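Beta-agarase D (Zobellia galactanivorans, PDB 4ASM) hydrolyses the beta-1,4-linkages between D-galactose and 3,6-anhydro-L-galactose in agarose, cutting the chains at random with retention of anomeric configuration. Local coordinates at residues 22-35 and 351-363. Residues are numbered along the deposited sequence; the frame is centred on the assembly and turned at random.
Sequences GKTWKLQTAASDDF and LLVDWIRVYKPVN. With CA (calcium ion), chain B.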
ATOM      1  N   GLY A  22      12.228 -23.044 -14.855  1.00 23.03           N
ATOM      2  CA  GLY A  22      11.864 -24.348 -14.313  1.00 23.32           C
ATOM      3  C   GLY A  22      10.695 -24.313 -13.350  1.00 23.28           C
ATOM      4  O   GLY A  22      10.230 -25.359 -12.885  1.00 23.84           O
ATOM      5  N   LYS A  23      10.204 -23.108 -13.076  1.00 22.62           N
ATOM      6  CA  LYS A  23       9.188 -22.903 -12.053  1.00 21.67           C
ATOM      7  C   LYS A  23       7.876 -22.394 -12.618  1.00 20.92           C
ATOM      8  O   LYS A  23       7.821 -21.845 -13.723  1.00 21.13           O
ATOM      9  CB  LYS A  23       9.705 -21.922 -11.010  1.00 21.86           C
ATOM     10  CG  LYS A  23      10.892 -22.414 -10.228  1.00 22.91           C
ATOM     11  CD  LYS A  23      11.103 -21.541  -9.020  1.00 25.39           C
ATOM     12  CE  LYS A  23      11.999 -22.220  -8.002  1.00 27.91           C
ATOM     13  NZ  LYS A  23      13.430 -22.086  -8.351  1.00 29.24           N
ATOM     14  N   THR A  24       6.807 -22.594 -11.853  1.00 19.42           N
ATOM     15  CA  THR A  24       5.493 -22.078 -12.209  1.00 18.16           C
ATOM     16  C   THR A  24       4.864 -21.490 -10.953  1.00 16.50           C
ATOM     17  O   THR A  24       5.376 -21.689  -9.848  1.00 15.83           O
ATOM     18  CB  THR A  24       4.558 -23.153 -12.797  1.00 18.91           C
ATOM     19  OG1 THR A  24       4.284 -24.144 -11.800  1.00 20.35           O
ATOM     20  CG2 THR A  24       5.187 -23.826 -14.016  1.00 19.88           C
ATOM     21  N   TRP A  25       3.760 -20.770 -11.138  1.00 14.92           N
ATOM     22  CA  TRP A  25       3.041 -20.141 -10.028  1.00 13.76           C
ATOM     23  C   TRP A  25       1.943 -21.053  -9.514  1.00 13.61           C
ATOM     24  O   TRP A  25       1.128 -21.546 -10.295  1.00 14.24           O
ATOM     25  CB  TRP A  25       2.407 -18.836 -10.490  1.00 12.88           C
ATOM     26  CG  TRP A  25       3.389 -17.774 -10.807  1.00 12.17           C
ATOM     27  CD1 TRP A  25       3.722 -17.315 -12.047  1.00 12.39           C
ATOM     28  CD2 TRP A  25       4.187 -17.037  -9.874  1.00 11.90           C
ATOM     29  NE1 TRP A  25       4.673 -16.323 -11.945  1.00 11.69           N
ATOM     30  CE2 TRP A  25       4.979 -16.135 -10.621  1.00 11.64           C
ATOM     31  CE3 TRP A  25       4.308 -17.052  -8.478  1.00 10.58           C
ATOM     32  CZ2 TRP A  25       5.887 -15.254 -10.018  1.00 11.04           C
ATOM     33  CZ3 TRP A  25       5.209 -16.182  -7.872  1.00 10.97           C
ATOM     34  CH2 TRP A  25       5.977 -15.275  -8.646  1.00 12.62           C
ATOM     35  N   LYS A  26       1.936 -21.265  -8.203  1.00 13.13           N
ATOM     36  CA  LYS A  26       0.878 -22.027  -7.550  1.00 12.29           C
ATOM     37  C   LYS A  26      -0.070 -21.109  -6.785  1.00 11.60           C
ATOM     38  O   LYS A  26       0.360 -20.372  -5.897  1.00 11.45           O
ATOM     39  CB  LYS A  26       1.482 -23.058  -6.589  1.00 13.49           C
ATOM     40  CG  LYS A  26       0.472 -24.067  -6.076  1.00 14.98           C
ATOM     41  CD  LYS A  26       1.103 -24.924  -5.001  1.00 19.89           C
ATOM     42  CE  LYS A  26       0.077 -25.791  -4.277  1.00 23.50           C
ATOM     43  NZ  LYS A  26       0.710 -26.518  -3.126  1.00 27.20           N
ATOM     44  N   LEU A  27      -1.355 -21.177  -7.121  1.00 10.58           N
ATOM     45  CA  LEU A  27      -2.367 -20.379  -6.446  1.00 11.13           C
ATOM     46  C   LEU A  27      -2.470 -20.756  -4.976  1.00 11.06           C
ATOM     47  O   LEU A  27      -2.581 -21.943  -4.633  1.00 11.74           O
ATOM     48  CB  LEU A  27      -3.730 -20.540  -7.120  1.00 11.61           C
ATOM     49  CG  LEU A  27      -4.835 -19.677  -6.502  1.00 11.02           C
ATOM     50  CD1 LEU A  27      -4.623 -18.174  -6.775  1.00 11.83           C
ATOM     51  CD2 LEU A  27      -6.211 -20.147  -6.981  1.00 12.18           C
ATOM     52  N   GLN A  28      -2.416 -19.738  -4.121  1.00 10.48           N
ATOM     53  CA  GLN A  28      -2.634 -19.898  -2.687  1.00 10.03           C
ATOM     54  C   GLN A  28      -4.119 -19.716  -2.441  1.00 10.59           C
ATOM     55  O   GLN A  28      -4.645 -18.606  -2.395  1.00 10.09           O
ATOM     56  CB  GLN A  28      -1.784 -18.903  -1.901  1.00  9.87           C
ATOM     57  CG  GLN A  28      -0.311 -18.988  -2.252  1.00 10.04           C
ATOM     58  CD  GLN A  28       0.270 -20.375  -1.951  1.00  9.62           C
ATOM     59  OE1 GLN A  28       0.295 -20.812  -0.794  1.00 10.97           O
ATOM     60  NE2 GLN A  28       0.721 -21.075  -2.990  1.00 12.42           N
ATOM     61  N   THR A  29      -4.817 -20.844  -2.372  1.00 10.51           N
ATOM     62  CA  THR A  29      -6.266 -20.883  -2.414  1.00 11.70           C
ATOM     63  C   THR A  29      -6.929 -20.199  -1.209  1.00  9.98           C
ATOM     64  O   THR A  29      -7.860 -19.408  -1.376  1.00  9.50           O
ATOM     65  CB  THR A  29      -6.710 -22.364  -2.591  1.00 12.43           C
ATOM     66  OG1 THR A  29      -6.609 -22.707  -3.990  1.00 16.28           O
ATOM     67  CG2 THR A  29      -8.108 -22.603  -2.122  1.00 17.09           C
ATOM     68  N   ALA A  30      -6.415 -20.447  -0.007  1.00  9.55           N
ATOM     69  CA  ALA A  30      -7.037 -19.889   1.191  1.00  8.90           C
ATOM     70  C   ALA A  30      -6.890 -18.370   1.252  1.00  8.79           C
ATOM     71  O   ALA A  30      -7.801 -17.681   1.669  1.00  9.16           O
ATOM     72  CB  ALA A  30      -6.476 -20.526   2.445  1.00  8.87           C
ATOM     73  N   ALA A  31      -5.735 -17.865   0.808  1.00  8.74           N
ATOM     74  CA  ALA A  31      -5.494 -16.414   0.825  1.00  7.93           C
ATOM     75  C   ALA A  31      -6.275 -15.648  -0.234  1.00  8.00           C
ATOM     76  O   ALA A  31      -6.666 -14.499  -0.017  1.00  7.90           O
ATOM     77  CB  ALA A  31      -4.018 -16.120   0.663  1.00  7.63           C
ATOM     78  N   SER A  32      -6.463 -16.278  -1.390  1.00  7.64           N
ATOM     79  CA  SER A  32      -7.046 -15.588  -2.541  1.00  7.83           C
ATOM     80  C   SER A  32      -8.557 -15.451  -2.427  1.00  7.87           C
ATOM     81  O   SER A  32      -9.220 -16.267  -1.792  1.00  8.47           O
ATOM     82  CB  SER A  32      -6.651 -16.310  -3.825  1.00  8.06           C
ATOM     83  OG  SER A  32      -5.241 -16.370  -3.921  1.00  7.72           O
ATOM     84  N   ASP A  33      -9.104 -14.416  -3.050  1.00  7.47           N
ATOM     85  CA  ASP A  33     -10.528 -14.153  -2.948  1.00  7.52           C
ATOM     86  C   ASP A  33     -11.000 -13.344  -4.160  1.00  8.10           C
ATOM     87  O   ASP A  33     -10.481 -12.246  -4.422  1.00  7.94           O
ATOM     88  CB  ASP A  33     -10.825 -13.375  -1.654  1.00  8.01           C
ATOM     89  CG  ASP A  33     -12.281 -13.444  -1.245  1.00  8.12           C
ATOM     90  OD1 ASP A  33     -13.122 -13.829  -2.106  1.00  9.17           O
ATOM     91  OD2 ASP A  33     -12.578 -13.110  -0.084  1.00  6.43           O
ATOM     92  N   ASP A  34     -11.973 -13.863  -4.906  1.00  8.08           N
ATOM     93  CA  ASP A  34     -12.582 -13.055  -5.962  1.00  8.70           C
ATOM     94  C   ASP A  34     -13.913 -12.387  -5.590  1.00  8.16           C
ATOM     95  O   ASP A  34     -14.600 -11.834  -6.466  1.00  8.31           O
ATOM     96  CB  ASP A  34     -12.611 -13.748  -7.352  1.00  8.66           C
ATOM     97  CG  ASP A  34     -13.390 -15.048  -7.375  1.00 10.87           C
ATOM     98  OD1 ASP A  34     -13.939 -15.454  -6.325  1.00 11.51           O
ATOM     99  OD2 ASP A  34     -13.421 -15.664  -8.479  1.00 10.57           O
ATOM    100  N   PHE A  35     -14.258 -12.416  -4.294  1.00  7.58           N
ATOM    101  CA  PHE A  35     -15.295 -11.549  -3.704  1.00  8.34           C
ATOM    102  C   PHE A  35     -16.662 -11.612  -4.391  1.00  9.44           C
ATOM    103  O   PHE A  35     -17.308 -10.586  -4.570  1.00  9.60           O
ATOM    104  CB  PHE A  35     -14.823 -10.081  -3.686  1.00  8.42           C
ATOM    105  CG  PHE A  35     -13.609  -9.836  -2.816  1.00  6.97           C
ATOM    106  CD1 PHE A  35     -13.677 -10.085  -1.453  1.00  8.08           C
ATOM    107  CD2 PHE A  35     -12.420  -9.310  -3.345  1.00  6.37           C
ATOM    108  CE1 PHE A  35     -12.583  -9.848  -0.625  1.00  8.69           C
ATOM    109  CE2 PHE A  35     -11.320  -9.062  -2.516  1.00  7.12           C
ATOM    110  CZ  PHE A  35     -11.397  -9.335  -1.169  1.00  7.37           C
ATOM    111  N   LEU A 351     -14.122   2.186  -2.137  1.00  6.57           N
ATOM    112  CA  LEU A 351     -13.096   1.400  -2.811  1.00  6.35           C
ATOM    113  C   LEU A 351     -13.680   0.047  -3.205  1.00  6.20           C
ATOM    114  O   LEU A 351     -14.248  -0.624  -2.366  1.00  6.95           O
ATOM    115  CB  LEU A 351     -11.912   1.223  -1.850  1.00  6.75           C
ATOM    116  CG  LEU A 351     -10.720   0.439  -2.388  1.00  5.59           C
ATOM    117  CD1 LEU A 351      -9.963   1.205  -3.452  1.00  6.30           C
ATOM    118  CD2 LEU A 351      -9.781   0.088  -1.238  1.00  6.82           C
ATOM    119  N   LEU A 352     -13.517  -0.353  -4.473  1.00  6.27           N
ATOM    120  CA  LEU A 352     -14.056  -1.642  -4.955  1.00  7.14           C
ATOM    121  C   LEU A 352     -12.929  -2.549  -5.381  1.00  6.89           C
ATOM    122  O   LEU A 352     -12.174  -2.207  -6.294  1.00  8.31           O
ATOM    123  CB  LEU A 352     -14.990  -1.425  -6.158  1.00  6.86           C
ATOM    124  CG  LEU A 352     -16.250  -0.593  -5.922  1.00  7.77           C
ATOM    125  CD1 LEU A 352     -17.050  -0.512  -7.206  1.00  8.86           C
ATOM    126  CD2 LEU A 352     -17.113  -1.143  -4.793  1.00  9.91           C
ATOM    127  N   VAL A 353     -12.801  -3.706  -4.727  1.00  6.54           N
ATOM    128  CA  VAL A 353     -11.815  -4.695  -5.143  1.00  6.06           C
ATOM    129  C   VAL A 353     -12.550  -5.900  -5.744  1.00  6.56           C
ATOM    130  O   VAL A 353     -13.283  -6.628  -5.072  1.00  6.91           O
ATOM    131  CB  VAL A 353     -10.875  -5.137  -3.995  1.00  5.97           C
ATOM    132  CG1 VAL A 353      -9.823  -6.120  -4.507  1.00  6.57           C
ATOM    133  CG2 VAL A 353     -10.196  -3.905  -3.324  1.00  5.59           C
ATOM    134  N   ASP A 354     -12.351  -6.086  -7.038  1.00  6.19           N
ATOM    135  CA  ASP A 354     -12.970  -7.193  -7.755  1.00  6.81           C
ATOM    136  C   ASP A 354     -12.393  -8.528  -7.299  1.00  7.18           C
ATOM    137  O   ASP A 354     -13.130  -9.507  -7.111  1.00  7.71           O
ATOM    138  CB  ASP A 354     -12.733  -6.956  -9.246  1.00  7.03           C
ATOM    139  CG  ASP A 354     -13.430  -7.968 -10.155  1.00  8.43           C
ATOM    140  OD1 ASP A 354     -14.313  -8.741  -9.702  1.00 10.06           O
ATOM    141  OD2 ASP A 354     -13.089  -7.969 -11.350  1.00 10.33           O
ATOM    142  N   TRP A 355     -11.077  -8.561  -7.115  1.00  6.85           N
ATOM    143  CA  TRP A 355     -10.399  -9.772  -6.682  1.00  6.47           C
ATOM    144  C   TRP A 355      -8.997  -9.470  -6.196  1.00  6.79           C
ATOM    145  O   TRP A 355      -8.403  -8.457  -6.559  1.00  6.33           O
ATOM    146  CB  TRP A 355     -10.358 -10.824  -7.791  1.00  7.21           C
ATOM    147  CG  TRP A 355      -9.836 -10.428  -9.158  1.00  6.84           C
ATOM    148  CD1 TRP A 355     -10.604 -10.221 -10.271  1.00  6.87           C
ATOM    149  CD2 TRP A 355      -8.459 -10.314  -9.599  1.00  6.14           C
ATOM    150  NE1 TRP A 355      -9.806  -9.952 -11.358  1.00  7.40           N
ATOM    151  CE2 TRP A 355      -8.493  -9.997 -10.978  1.00  6.62           C
ATOM    152  CE3 TRP A 355      -7.211 -10.404  -8.958  1.00  6.20           C
ATOM    153  CZ2 TRP A 355      -7.327  -9.794 -11.736  1.00  7.01           C
ATOM    154  CZ3 TRP A 355      -6.049 -10.198  -9.714  1.00  7.23           C
ATOM    155  CH2 TRP A 355      -6.120  -9.907 -11.098  1.00  7.39           C
ATOM    156  N   ILE A 356      -8.485 -10.364  -5.358  1.00  6.18           N
ATOM    157  CA  ILE A 356      -7.093 -10.369  -4.959  1.00  6.38           C
ATOM    158  C   ILE A 356      -6.602 -11.812  -5.007  1.00  6.43           C
ATOM    159  O   ILE A 356      -7.236 -12.720  -4.451  1.00  7.20           O
ATOM    160  CB  ILE A 356      -6.887  -9.688  -3.571  1.00  5.80           C
ATOM    161  CG1 ILE A 356      -5.394  -9.557  -3.227  1.00  6.39           C
ATOM    162  CG2 ILE A 356      -7.700 -10.400  -2.475  1.00  6.78           C
ATOM    163  CD1 ILE A 356      -5.149  -8.676  -2.023  1.00  6.91           C
ATOM    164  N   ARG A 357      -5.485 -12.016  -5.695  1.00  6.36           N
ATOM    165  CA  ARG A 357      -4.936 -13.356  -5.859  1.00  6.24           C
ATOM    166  C   ARG A 357      -3.512 -13.405  -5.325  1.00  6.56           C
ATOM    167  O   ARG A 357      -2.768 -12.413  -5.389  1.00  7.55           O
ATOM    168  CB  ARG A 357      -4.985 -13.782  -7.337  1.00  6.60           C
ATOM    169  CG  ARG A 357      -4.116 -12.986  -8.285  1.00  6.56           C
ATOM    170  CD  ARG A 357      -4.412 -13.418  -9.723  1.00  6.33           C
ATOM    171  NE  ARG A 357      -3.678 -12.638 -10.709  1.00  7.44           N
ATOM    172  CZ  ARG A 357      -3.524 -13.012 -11.974  1.00  9.33           C
ATOM    173  NH1 ARG A 357      -4.028 -14.177 -12.396  1.00  9.60           N
ATOM    174  NH2 ARG A 357      -2.894 -12.211 -12.817  1.00  9.69           N
ATOM    175  N   VAL A 358      -3.137 -14.573  -4.813  1.00  6.53           N
ATOM    176  CA  VAL A 358      -1.850 -14.770  -4.170  1.00  7.14           C
ATOM    177  C   VAL A 358      -1.263 -16.046  -4.749  1.00  7.81           C
ATOM    178  O   VAL A 358      -1.941 -17.082  -4.757  1.00  8.22           O
ATOM    179  CB  VAL A 358      -2.023 -14.916  -2.649  1.00  6.78           C
ATOM    180  CG1 VAL A 358      -0.687 -15.177  -1.985  1.00  7.54           C
ATOM    181  CG2 VAL A 358      -2.688 -13.670  -2.062  1.00  6.26           C
ATOM    182  N   TYR A 359      -0.021 -15.969  -5.241  1.00  7.79           N
ATOM    183  CA  TYR A 359       0.695 -17.144  -5.763  1.00  8.51           C
ATOM    184  C   TYR A 359       2.068 -17.284  -5.121  1.00  8.76           C
ATOM    185  O   TYR A 359       2.665 -16.306  -4.658  1.00  9.05           O
ATOM    186  CB  TYR A 359       0.920 -17.020  -7.268  1.00  9.06           C
ATOM    187  CG  TYR A 359      -0.313 -16.953  -8.126  1.00  8.34           C
ATOM    188  CD1 TYR A 359      -0.915 -18.113  -8.641  1.00  8.87           C
ATOM    189  CD2 TYR A 359      -0.863 -15.719  -8.480  1.00  7.81           C
ATOM    190  CE1 TYR A 359      -2.058 -18.025  -9.453  1.00  8.64           C
ATOM    191  CE2 TYR A 359      -1.974 -15.626  -9.283  1.00  9.14           C
ATOM    192  CZ  TYR A 359      -2.580 -16.778  -9.777  1.00  8.79           C
ATOM    193  OH  TYR A 359      -3.688 -16.647 -10.585  1.00  9.76           O
ATOM    194  N   LYS A 360       2.566 -18.515  -5.085  1.00  8.73           N
ATOM    195  CA  LYS A 360       3.969 -18.729  -4.778  1.00  9.55           C
ATOM    196  C   LYS A 360       4.614 -19.536  -5.906  1.00 10.40           C
ATOM    197  O   LYS A 360       3.936 -20.351  -6.536  1.00 11.10           O
ATOM    198  CB  LYS A 360       4.130 -19.435  -3.430  1.00  9.38           C
ATOM    199  CG  LYS A 360       3.541 -18.672  -2.241  1.00  9.40           C
ATOM    200  CD  LYS A 360       3.652 -19.469  -0.941  1.00  9.40           C
ATOM    201  CE  LYS A 360       5.069 -19.476  -0.402  1.00  7.96           C
ATOM    202  NZ  LYS A 360       5.486 -18.102   0.081  1.00  9.46           N
ATOM    203  N   PRO A 361       5.915 -19.303  -6.173  1.00 11.14           N
ATOM    204  CA  PRO A 361       6.607 -20.015  -7.245  1.00 12.62           C
ATOM    205  C   PRO A 361       7.032 -21.401  -6.775  1.00 14.72           C
ATOM    206  O   PRO A 361       7.583 -21.544  -5.674  1.00 14.97           O
ATOM    207  CB  PRO A 361       7.837 -19.141  -7.495  1.00 12.35           C
ATOM    208  CG  PRO A 361       8.136 -18.501  -6.214  1.00 11.66           C
ATOM    209  CD  PRO A 361       6.802 -18.372  -5.462  1.00 10.75           C
ATOM    210  N   VAL A 362       6.758 -22.406  -7.605  1.00 16.58           N
ATOM    211  CA  VAL A 362       7.115 -23.788  -7.288  1.00 19.21           C
ATOM    212  C   VAL A 362       7.806 -24.438  -8.489  1.00 20.91           C
ATOM    213  O   VAL A 362       7.479 -24.140  -9.639  1.00 20.82           O
ATOM    214  CB  VAL A 362       5.866 -24.624  -6.908  1.00 19.09           C
ATOM    215  CG1 VAL A 362       5.168 -24.033  -5.678  1.00 19.46           C
ATOM    216  CG2 VAL A 362       4.897 -24.745  -8.092  1.00 19.25           C
ATOM    217  N   ASN A 363       8.745 -25.336  -8.218  1.00 22.97           N
ATOM    218  CA  ASN A 363       9.300 -26.144  -9.304  1.00 24.67           C
ATOM    219  C   ASN A 363       8.748 -27.566  -9.307  1.00 25.02           C
ATOM    220  O   ASN A 363       7.527 -27.765  -9.331  1.00 25.44           O
ATOM    221  CB  ASN A 363      10.826 -26.135  -9.283  1.00 25.34           C
ATOM    222  CG  ASN A 363      11.394 -26.656  -7.985  1.00 27.29           C
ATOM    223  OD1 ASN A 363      10.961 -27.684  -7.484  1.00 30.41           O
ATOM    224  ND2 ASN A 363      12.375 -25.942  -7.432  1.00 30.68           N
TER
HETATM  225 CA    CA B1359     -15.177 -10.366  -8.227  1.00  8.99          CA
HETATM  226  O   HOH W   1       6.324 -26.208 -11.119  1.00 36.41           O
HETATM  227  O   HOH W   2     -16.881  -9.962  -9.905  1.00 13.14           O
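Thr24 and Lys26 pair antiparallel with Val362 and Lys360 through two rings of backbone hydrogen bonds, joining strand 24-27 to the C-terminal strand 351-362; the two axes come within 4.4 Å at 137°. Beyond Gln28 N, which donates to Val358 O, Thr29 and Ala30 leave the partner strand with helical backbone angles, Ala31 CB turns back onto Val358 CG2, and pairing resumes where Asp33 and Ile356 form a reciprocal pair of N-H···O=C bonds. Ser32 OG bridges the interruption: it donates to Gln28 O and accepts from Val358 N (2.9 Å).

Trp25, Leu27, Tyr359 and Pro361 share one face of the ladder. Leu27 CD1 sits over the Tyr359 ring in a CH-pi contact, 4.1 Å from its centroid, while the indole of Trp25 meets Tyr359 CB with CE3 and Pro361 CD with CZ3 (both 3.6 Å). The Gln28 chain folds back at chi2 (-61°), carrying NE2 to Lys26 O (3.0 Å) from the face of that carbonyl opposite Lys360 N and setting the amide against Lys360 CG and CD. With the side chain cut back to an alanine here, Lys26 O is likely to lose its second donor and the Lys360 methylenes their amide neighbour.

Farther along, Phe35 CE2 packs on Val353 CG1 and Ile356 CG2 (both 3.9 Å). Asp34 O, together with Asp354 O and OD1, binds the calcium ion, whose shell is completed by a water, Asn36, Asp9 near the N-terminus and Gly89 just ahead of strand 90-96. Asp354 also forms a salt bridge with Arg138, opposite which Asp354 and Trp355 make a classic beta bulge. In the beta-jelly-roll of this GH16 catalytic domain, strand 351-362 also pairs with strands 90-96 and 133-140, and Ile356 and Val358 pack on Ile321 of strand 320-326.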